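Local coordinates for protein aminotransferase, class III (Deinococcus radiodurans, PDB 3I4J) that probably catalyses the pyridoxal phosphate-dependent transfer of amino groups between amino and keto substrates, at residues E19-Y24 and A411-G416; Y31-S36 and I43-A48; G37-N42 and E232-M237. The protein carries 1 engineered substitution. All blocks are in the same frame, centred on the assembly; numbering follows the deposited sequence.

Contact 1 of 3, residues E19-Y24 and A411-G416; sequences EGVFLY and AAEVDG. Engineered in segment 411-416: Gly416 (natural residue Glu).
The two-residue turn of an N-terminal beta hairpin, joining strands 14-19 and 22-25, meets the first turn of helix 411-428 through Val21, Phe22 and Glu413. The turn is type II', running from Glu19 to Phe22, with Gly20 at positive phi (65°); it is closed by reciprocal backbone bonds, Glu19 N to Phe22 O at 2.9 Å and Phe22 N to Glu19 O at 3.0 Å. Glu413 approaches with its chain extended beyond CG, so the carboxylate reaches the hairpin well ahead of the helix backbone. Its two oxygens then divide the work. OE1 lies at 3.6 Å from both Val21 CG1 and Val21 CG2, and it also accepts the backbone N-H of Thr410, just before the helix. OE2 sits obliquely to the Phe22 ring, 3.6 Å from CE2, with the carboxylate and ring planes turned 85° apart. Val21 CG2 bridges the two groups: it touches Glu413 CD while standing above one face of the Phe22 ring, offset toward the rim. Leu32 and the cation-pi partner Arg30, both on strand 30-32, also adjoin that ring. The polar link across the contact is indirect, by one water that accepts from Val21 N at 2.9 Å and donates to Glu413 OE2 at 2.8 Å.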
loop_
_atom_site.group_PDB
_atom_site.type_symbol
_atom_site.label_atom_id
_atom_site.label_comp_id
_atom_site.label_asym_id
_atom_site.label_seq_id
_atom_site.Cartn_x
_atom_site.Cartn_y
_atom_site.Cartn_z
ATOM N N GLU C 19 20.942 5.325 11.740
ATOM C CA GLU C 19 21.490 6.663 11.967
ATOM C C GLU C 19 22.207 7.152 10.711
ATOM O O GLU C 19 23.258 6.625 10.357
ATOM C CB GLU C 19 22.513 6.639 13.110
ATOM C CG GLU C 19 21.999 6.183 14.465
ATOM C CD GLU C 19 23.119 6.090 15.498
ATOM O OE1 GLU C 19 22.819 5.896 16.694
ATOM O OE2 GLU C 19 24.303 6.205 15.109
ATOM N N GLY C 20 21.655 8.166 10.054
ATOM C CA GLY C 20 22.287 8.684 8.850
ATOM C C GLY C 20 22.292 7.650 7.742
ATOM O O GLY C 20 21.235 7.151 7.352
ATOM N N VAL C 21 23.472 7.316 7.230
ATOM C CA VAL C 21 23.561 6.326 6.167
ATOM C C VAL C 21 23.841 4.936 6.736
ATOM O O VAL C 21 24.093 3.991 5.988
ATOM C CB VAL C 21 24.676 6.687 5.148
ATOM C CG1 VAL C 21 24.420 8.077 4.575
ATOM C CG2 VAL C 21 26.048 6.630 5.818
ATOM N N PHE C 22 23.774 4.805 8.059
ATOM C CA PHE C 22 24.063 3.524 8.707
ATOM C C PHE C 22 22.907 2.792 9.391
ATOM O O PHE C 22 21.971 3.405 9.897
ATOM C CB PHE C 22 25.170 3.712 9.747
ATOM C CG PHE C 22 26.460 4.211 9.177
ATOM C CD1 PHE C 22 27.316 3.350 8.501
ATOM C CD2 PHE C 22 26.812 5.549 9.304
ATOM C CE1 PHE C 22 28.512 3.818 7.959
ATOM C CE2 PHE C 22 28.004 6.027 8.766
ATOM C CZ PHE C 22 28.854 5.162 8.094
ATOM N N LEU C 23 23.016 1.467 9.414
ATOM C CA LEU C 23 22.041 0.598 10.066
ATOM C C LEU C 23 22.785 -0.265 11.093
ATOM O O LEU C 23 23.943 -0.632 10.882
ATOM C CB LEU C 23 21.352 -0.307 9.044
ATOM C CG LEU C 23 20.398 0.353 8.045
ATOM C CD1 LEU C 23 19.898 -0.712 7.069
ATOM C CD2 LEU C 23 19.223 1.001 8.771
ATOM N N TYR C 24 22.119 -0.588 12.197
ATOM C CA TYR C 24 22.727 -1.403 13.249
ATOM C C TYR C 24 21.796 -2.562 13.593
ATOM O O TYR C 24 20.586 -2.357 13.713
ATOM C CB TYR C 24 22.946 -0.559 14.514
ATOM C CG TYR C 24 23.782 0.689 14.323
ATOM C CD1 TYR C 24 25.122 0.725 14.721
ATOM C CD2 TYR C 24 23.236 1.835 13.747
ATOM C CE1 TYR C 24 25.894 1.876 14.545
ATOM C CE2 TYR C 24 24.000 2.988 13.565
ATOM C CZ TYR C 24 25.328 2.999 13.965
ATOM O OH TYR C 24 26.091 4.128 13.756
ATOM N N ALA C 411 30.951 13.108 1.701
ATOM C CA ALA C 411 32.046 12.731 0.814
ATOM C C ALA C 411 32.868 11.609 1.441
ATOM O O ALA C 411 33.251 10.653 0.766
ATOM C CB ALA C 411 32.934 13.941 0.534
ATOM N N ALA C 412 33.133 11.723 2.739
ATOM C CA ALA C 412 33.911 10.708 3.435
ATOM C C ALA C 412 33.179 9.371 3.414
ATOM O O ALA C 412 33.796 8.316 3.246
ATOM C CB ALA C 412 34.177 11.142 4.875
ATOM N N GLU C 413 31.859 9.417 3.583
ATOM C CA GLU C 413 31.060 8.195 3.577
ATOM C C GLU C 413 31.016 7.568 2.178
ATOM O O GLU C 413 30.914 6.349 2.045
ATOM C CB GLU C 413 29.649 8.493 4.109
ATOM C CG GLU C 413 29.681 9.052 5.539
ATOM C CD GLU C 413 28.321 9.444 6.082
ATOM O OE1 GLU C 413 27.454 9.883 5.293
ATOM O OE2 GLU C 413 28.126 9.335 7.314
ATOM N N VAL C 414 31.104 8.390 1.133
ATOM C CA VAL C 414 31.119 7.851 -0.224
ATOM C C VAL C 414 32.422 7.057 -0.392
ATOM O O VAL C 414 32.434 5.977 -0.982
ATOM C CB VAL C 414 31.049 8.972 -1.301
ATOM C CG1 VAL C 414 31.399 8.402 -2.676
ATOM C CG2 VAL C 414 29.652 9.563 -1.350
ATOM N N ASP C 415 33.521 7.584 0.142
ATOM C CA ASP C 415 34.792 6.875 0.039
ATOM C C ASP C 415 34.740 5.576 0.839
ATOM O O ASP C 415 35.309 4.566 0.430
ATOM C CB ASP C 415 35.953 7.749 0.526
ATOM C CG ASP C 415 36.284 8.867 -0.443
ATOM O OD1 ASP C 415 36.216 8.631 -1.669
ATOM O OD2 ASP C 415 36.624 9.976 0.014
ATOM N N GLY C 416 34.050 5.604 1.977
ATOM C CA GLY C 416 33.929 4.406 2.792
ATOM C C GLY C 416 33.141 3.336 2.059
ATOM O O GLY C 416 33.467 2.149 2.109
HETATM O O HOH W 1 25.580 8.994 8.363
#

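Contact 2 of 3, residues Y31-S36 and I43-A48; sequences YLDGSS and IGHGRA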
loop_
_atom_site.group_PDB
_atom_site.type_symbol
_atom_site.label_atom_id
_atom_site.label_comp_id
_atom_site.label_asym_id
_atom_site.label_seq_id
_atom_site.Cartn_x
_atom_site.Cartn_y
_atom_site.Cartn_z
ATOM N N TYR C 31 26.153 -1.367 9.365
ATOM C CA TYR C 31 26.123 -1.473 7.912
ATOM C C TYR C 31 25.961 -0.098 7.273
ATOM O O TYR C 31 25.251 0.761 7.793
ATOM C CB TYR C 31 24.929 -2.316 7.464
ATOM C CG TYR C 31 24.794 -3.673 8.106
ATOM C CD1 TYR C 31 25.204 -4.823 7.436
ATOM C CD2 TYR C 31 24.192 -3.818 9.359
ATOM C CE1 TYR C 31 25.012 -6.087 7.986
ATOM C CE2 TYR C 31 23.996 -5.083 9.920
ATOM C CZ TYR C 31 24.405 -6.209 9.226
ATOM O OH TYR C 31 24.190 -7.461 9.749
ATOM N N LEU C 32 26.620 0.105 6.138
ATOM C CA LEU C 32 26.482 1.352 5.403
ATOM C C LEU C 32 25.380 1.001 4.401
ATOM O O LEU C 32 25.502 0.027 3.660
ATOM C CB LEU C 32 27.787 1.708 4.680
ATOM C CG LEU C 32 27.926 3.139 4.135
ATOM C CD1 LEU C 32 29.385 3.404 3.778
ATOM C CD2 LEU C 32 27.029 3.341 2.920
ATOM N N ASP C 33 24.296 1.770 4.411
ATOM C CA ASP C 33 23.161 1.526 3.526
ATOM C C ASP C 33 23.456 2.045 2.122
ATOM O O ASP C 33 22.951 3.094 1.716
ATOM C CB ASP C 33 21.920 2.223 4.083
ATOM C CG ASP C 33 20.636 1.604 3.586
ATOM O OD1 ASP C 33 20.685 0.803 2.625
ATOM O OD2 ASP C 33 19.575 1.922 4.153
ATOM N N GLY C 34 24.269 1.291 1.391
ATOM C CA GLY C 34 24.669 1.680 0.047
ATOM C C GLY C 34 23.570 1.800 -0.992
ATOM O O GLY C 34 23.775 2.422 -2.031
ATOM N N SER C 35 22.410 1.208 -0.726
ATOM C CA SER C 35 21.294 1.274 -1.664
ATOM C C SER C 35 20.052 1.896 -1.027
ATOM O O SER C 35 18.946 1.763 -1.560
ATOM C CB SER C 35 20.956 -0.126 -2.175
ATOM O OG SER C 35 20.608 -0.973 -1.096
ATOM N N SER C 36 20.239 2.574 0.107
ATOM C CA SER C 36 19.133 3.216 0.825
ATOM C C SER C 36 17.997 2.209 0.968
ATOM O O SER C 36 16.826 2.537 0.755
ATOM C CB SER C 36 18.631 4.437 0.049
ATOM O OG SER C 36 19.690 5.328 -0.261
ATOM N N ILE C 43 16.737 10.525 2.510
ATOM C CA ILE C 43 17.307 11.543 3.386
ATOM C C ILE C 43 18.034 10.986 4.604
ATOM O O ILE C 43 18.377 11.723 5.532
ATOM C CB ILE C 43 16.235 12.571 3.826
ATOM C CG1 ILE C 43 15.226 11.932 4.786
ATOM C CG2 ILE C 43 15.515 13.102 2.600
ATOM C CD1 ILE C 43 14.251 12.944 5.389
ATOM N N GLY C 44 18.288 9.683 4.588
ATOM C CA GLY C 44 18.989 9.065 5.697
ATOM C C GLY C 44 18.058 8.575 6.784
ATOM O O GLY C 44 16.868 8.894 6.790
ATOM N N HIS C 45 18.605 7.803 7.716
ATOM C CA HIS C 45 17.814 7.238 8.798
ATOM C C HIS C 45 17.864 8.028 10.102
ATOM O O HIS C 45 18.821 8.756 10.369
ATOM C CB HIS C 45 18.271 5.806 9.070
ATOM C CG HIS C 45 18.211 4.915 7.869
ATOM N ND1 HIS C 45 19.322 4.598 7.118
ATOM C CD2 HIS C 45 17.167 4.284 7.282
ATOM C CE1 HIS C 45 18.965 3.808 6.121
ATOM N NE2 HIS C 45 17.664 3.602 6.198
ATOM N N GLY C 46 16.812 7.868 10.901
ATOM C CA GLY C 46 16.729 8.515 12.202
ATOM C C GLY C 46 16.400 9.994 12.269
ATOM O O GLY C 46 16.771 10.650 13.244
ATOM N N ARG C 47 15.706 10.528 11.266
ATOM C CA ARG C 47 15.355 11.948 11.271
ATOM C C ARG C 47 14.262 12.237 12.299
ATOM O O ARG C 47 13.083 11.952 12.065
ATOM C CB ARG C 47 14.865 12.407 9.891
ATOM C CG ARG C 47 15.737 11.998 8.702
ATOM C CD ARG C 47 17.107 12.667 8.653
ATOM N NE ARG C 47 17.054 14.119 8.508
ATOM C CZ ARG C 47 17.820 14.820 7.672
ATOM N NH1 ARG C 47 18.695 14.212 6.885
ATOM N NH2 ARG C 47 17.743 16.142 7.653
ATOM N N ALA C 48 14.654 12.799 13.439
ATOM C CA ALA C 48 13.694 13.130 14.483
ATOM C C ALA C 48 12.732 14.204 13.994
ATOM O O ALA C 48 11.584 14.261 14.434
ATOM C CB ALA C 48 14.422 13.608 15.735
#
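His45 presents the CE1 edge of its imidazole to the side chain of Asp33, the residue at the centre of an inverse gamma turn and the first of a type I beta turn ending at Ser36. The carboxylate and imidazole planes differ by 5°, and Asp33 CB also lies in the ring plane, 3.9 Å from His45 CE1. The still shorter approach of OD2 to CE1 is doubtful in the model, and the angle at NE2 is too poor for a hydrogen bond from that nitrogen to OD2. Each polar group has a partner elsewhere: Asp33 OD1 accepts from the backbone N of Gly37, while His45 ND1 makes a weak bond with Gly20 O in the hairpin turn. With chi1 at -157° Asp33 turns CG away from its own amide nitrogen, and the carboxylate reaches the loop before helix 48-60. Phe63 of the second subunit packs on His45, placing this buried pair beside the dimer interface. Arg47, at the N-cap of that helix, folds back over its own loop while its NH2 forms a salt bridge with Glu316. Arg47 NH1 donates to Ile43 O at 2.9 Å in the carbonyl plane, with a bent N-H...O angle of 133°.

Contact 3 of 3, residues G37-N42 and E232-M237; sequences GALVAN and EVMSGM
Leu39 and Met234 run obliquely past each other, and one methyl carries their contact: Leu39 CD2 rests against the middle of the methionine chain, 3.2 Å from Met234 CG and 3.3 Å from Met234 SD. The carbon pair is tighter than usual van der Waals contact, so packing here is close. Met234 is extended through its first two torsions (chi1 -176°), which brings CG and SD up to Leu39 CD2; the bend at chi3 (-54°) then turns CE off. The CB of Leu39 leaves the backbone toward the 232-237 loop.

A second, polar meeting point lies at Asn42, whose ND2 is 4.1 Å from Met237 O, too far for a direct hydrogen bond. A water fills the step: Asn42 ND2 donates to it at 2.8 Å, and it donates in turn to Met237 O at 2.9 Å. The other end of the amide, OD1, accepts from Arg239 NH1, so both ends of the group are engaged and its flip is defined.

The 232-237 loop has bonds of its own. Gly236 N bonds back to Glu232 O, and Ser235 OG donates to Glu232 OE1 at 2.8 Å, 60° out of the carboxylate plane. Backbone N-H groups of Ala245 and Leu246 also bind that buried carboxylate. The chemistry implies a junction that combines close apolar packing at Leu39 and Met234 with a water-mediated polar link at Asn42, between a segment touching the second subunit and the loop that follows strand 227-231 of the seven-stranded mixed sheet, the sheet of the large domain in fold-type I pyridoxal phosphate enzymes.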
loop_
_atom_site.group_PDB
_atom_site.type_symbol
_atom_site.label_atom_id
_atom_site.label_comp_id
_atom_site.label_asym_id
_atom_site.label_seq_id
_atom_site.Cartn_x
_atom_site.Cartn_y
_atom_site.Cartn_z
ATOM N N GLY C 37 18.350 0.986 1.349
ATOM C CA GLY C 37 17.357 -0.063 1.460
ATOM C C GLY C 37 17.147 -0.539 0.031
ATOM O O GLY C 37 17.921 -1.345 -0.492
ATOM N N ALA C 38 16.100 -0.027 -0.604
ATOM C CA ALA C 38 15.793 -0.356 -1.994
ATOM C C ALA C 38 15.535 0.988 -2.666
ATOM O O ALA C 38 14.488 1.202 -3.279
ATOM C CB ALA C 38 14.550 -1.242 -2.068
ATOM N N LEU C 39 16.513 1.883 -2.536
ATOM C CA LEU C 39 16.441 3.240 -3.066
ATOM C C LEU C 39 15.210 3.939 -2.502
ATOM O O LEU C 39 14.464 4.612 -3.211
ATOM C CB LEU C 39 16.428 3.233 -4.601
ATOM C CG LEU C 39 17.839 3.239 -5.204
ATOM C CD1 LEU C 39 18.586 1.967 -4.835
ATOM C CD2 LEU C 39 17.739 3.368 -6.707
ATOM N N VAL C 40 15.031 3.772 -1.194
ATOM C CA VAL C 40 13.907 4.343 -0.459
ATOM C C VAL C 40 14.318 5.444 0.525
ATOM O O VAL C 40 13.730 6.525 0.535
ATOM C CB VAL C 40 13.168 3.244 0.362
ATOM C CG1 VAL C 40 12.147 3.880 1.304
ATOM C CG2 VAL C 40 12.482 2.262 -0.567
ATOM N N ALA C 41 15.330 5.165 1.348
ATOM C CA ALA C 41 15.776 6.112 2.380
ATOM C C ALA C 41 16.627 7.267 1.864
ATOM O O ALA C 41 17.791 7.423 2.245
ATOM C CB ALA C 41 16.528 5.357 3.478
ATOM N N ASN C 42 16.017 8.101 1.033
ATOM C CA ASN C 42 16.700 9.235 0.419
ATOM C C ASN C 42 17.315 10.291 1.333
ATOM O O ASN C 42 18.313 10.906 0.965
ATOM C CB ASN C 42 15.756 9.921 -0.570
ATOM C CG ASN C 42 15.471 9.066 -1.795
ATOM O OD1 ASN C 42 15.851 7.895 -1.855
ATOM N ND2 ASN C 42 14.784 9.649 -2.773
ATOM N N GLU C 232 8.840 7.739 -12.309
ATOM C CA GLU C 232 9.921 8.261 -11.480
ATOM C C GLU C 232 9.891 7.660 -10.079
ATOM O O GLU C 232 10.445 8.237 -9.143
ATOM C CB GLU C 232 9.812 9.785 -11.379
ATOM C CG GLU C 232 9.922 10.504 -12.721
ATOM C CD GLU C 232 11.261 11.194 -12.929
ATOM O OE1 GLU C 232 12.190 10.989 -12.116
ATOM O OE2 GLU C 232 11.387 11.948 -13.920
ATOM N N VAL C 233 9.257 6.499 -9.935
ATOM C CA VAL C 233 9.171 5.878 -8.616
ATOM C C VAL C 233 10.550 5.715 -7.981
ATOM O O VAL C 233 10.704 5.875 -6.773
ATOM C CB VAL C 233 8.453 4.508 -8.683
ATOM C CG1 VAL C 233 8.492 3.828 -7.323
ATOM C CG2 VAL C 233 7.003 4.711 -9.112
ATOM N N MET C 234 11.557 5.414 -8.790
ATOM C CA MET C 234 12.901 5.248 -8.255
ATOM C C MET C 234 13.836 6.411 -8.566
ATOM O O MET C 234 14.691 6.761 -7.752
ATOM C CB MET C 234 13.525 3.960 -8.786
ATOM C CG MET C 234 14.892 3.672 -8.205
ATOM S SD MET C 234 15.575 2.117 -8.811
ATOM C CE MET C 234 14.199 0.987 -8.377
ATOM N N SER C 235 13.658 7.015 -9.737
ATOM C CA SER C 235 14.517 8.108 -10.189
ATOM C C SER C 235 14.135 9.510 -9.741
ATOM O O SER C 235 14.909 10.454 -9.939
ATOM C CB SER C 235 14.578 8.107 -11.716
ATOM O OG SER C 235 13.301 8.416 -12.259
ATOM N N GLY C 236 12.953 9.656 -9.150
ATOM C CA GLY C 236 12.505 10.973 -8.737
ATOM C C GLY C 236 12.959 11.496 -7.386
ATOM O O GLY C 236 13.728 10.858 -6.666
ATOM N N MET C 237 12.475 12.695 -7.072
ATOM C CA MET C 237 12.749 13.393 -5.823
ATOM C C MET C 237 14.220 13.645 -5.483
ATOM O O MET C 237 14.641 13.471 -4.337
ATOM C CB MET C 237 12.042 12.676 -4.661
ATOM C CG MET C 237 10.511 12.560 -4.839
ATOM S SD MET C 237 9.633 14.106 -5.297
ATOM C CE MET C 237 9.461 13.862 -7.032
HETATM O O HOH W 2 14.024 12.205 -1.827
#

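From the N terminus, the turn and strand of 19-24 lead into strand 30-32 of the same antiparallel sheet, and the chain then runs unbroken through 31-36, 37-42 and 43-48. Contact 2 closes a short local loop. Contact 3 starts within that loop and ends 190 residues later in the loop just after strand 227-231 of the mixed sheet, so the two cross. Contact 1 spans nearly the whole chain, bringing the C-terminal helix 411-428 to the hairpin, and encloses both others. Contacts 1 and 2 touch through probable backbone bonds, as do 2 and 3 through Ser36 O and Ala41 N; contacts 1 and 3 stay about 6 Å apart at their nearest atoms.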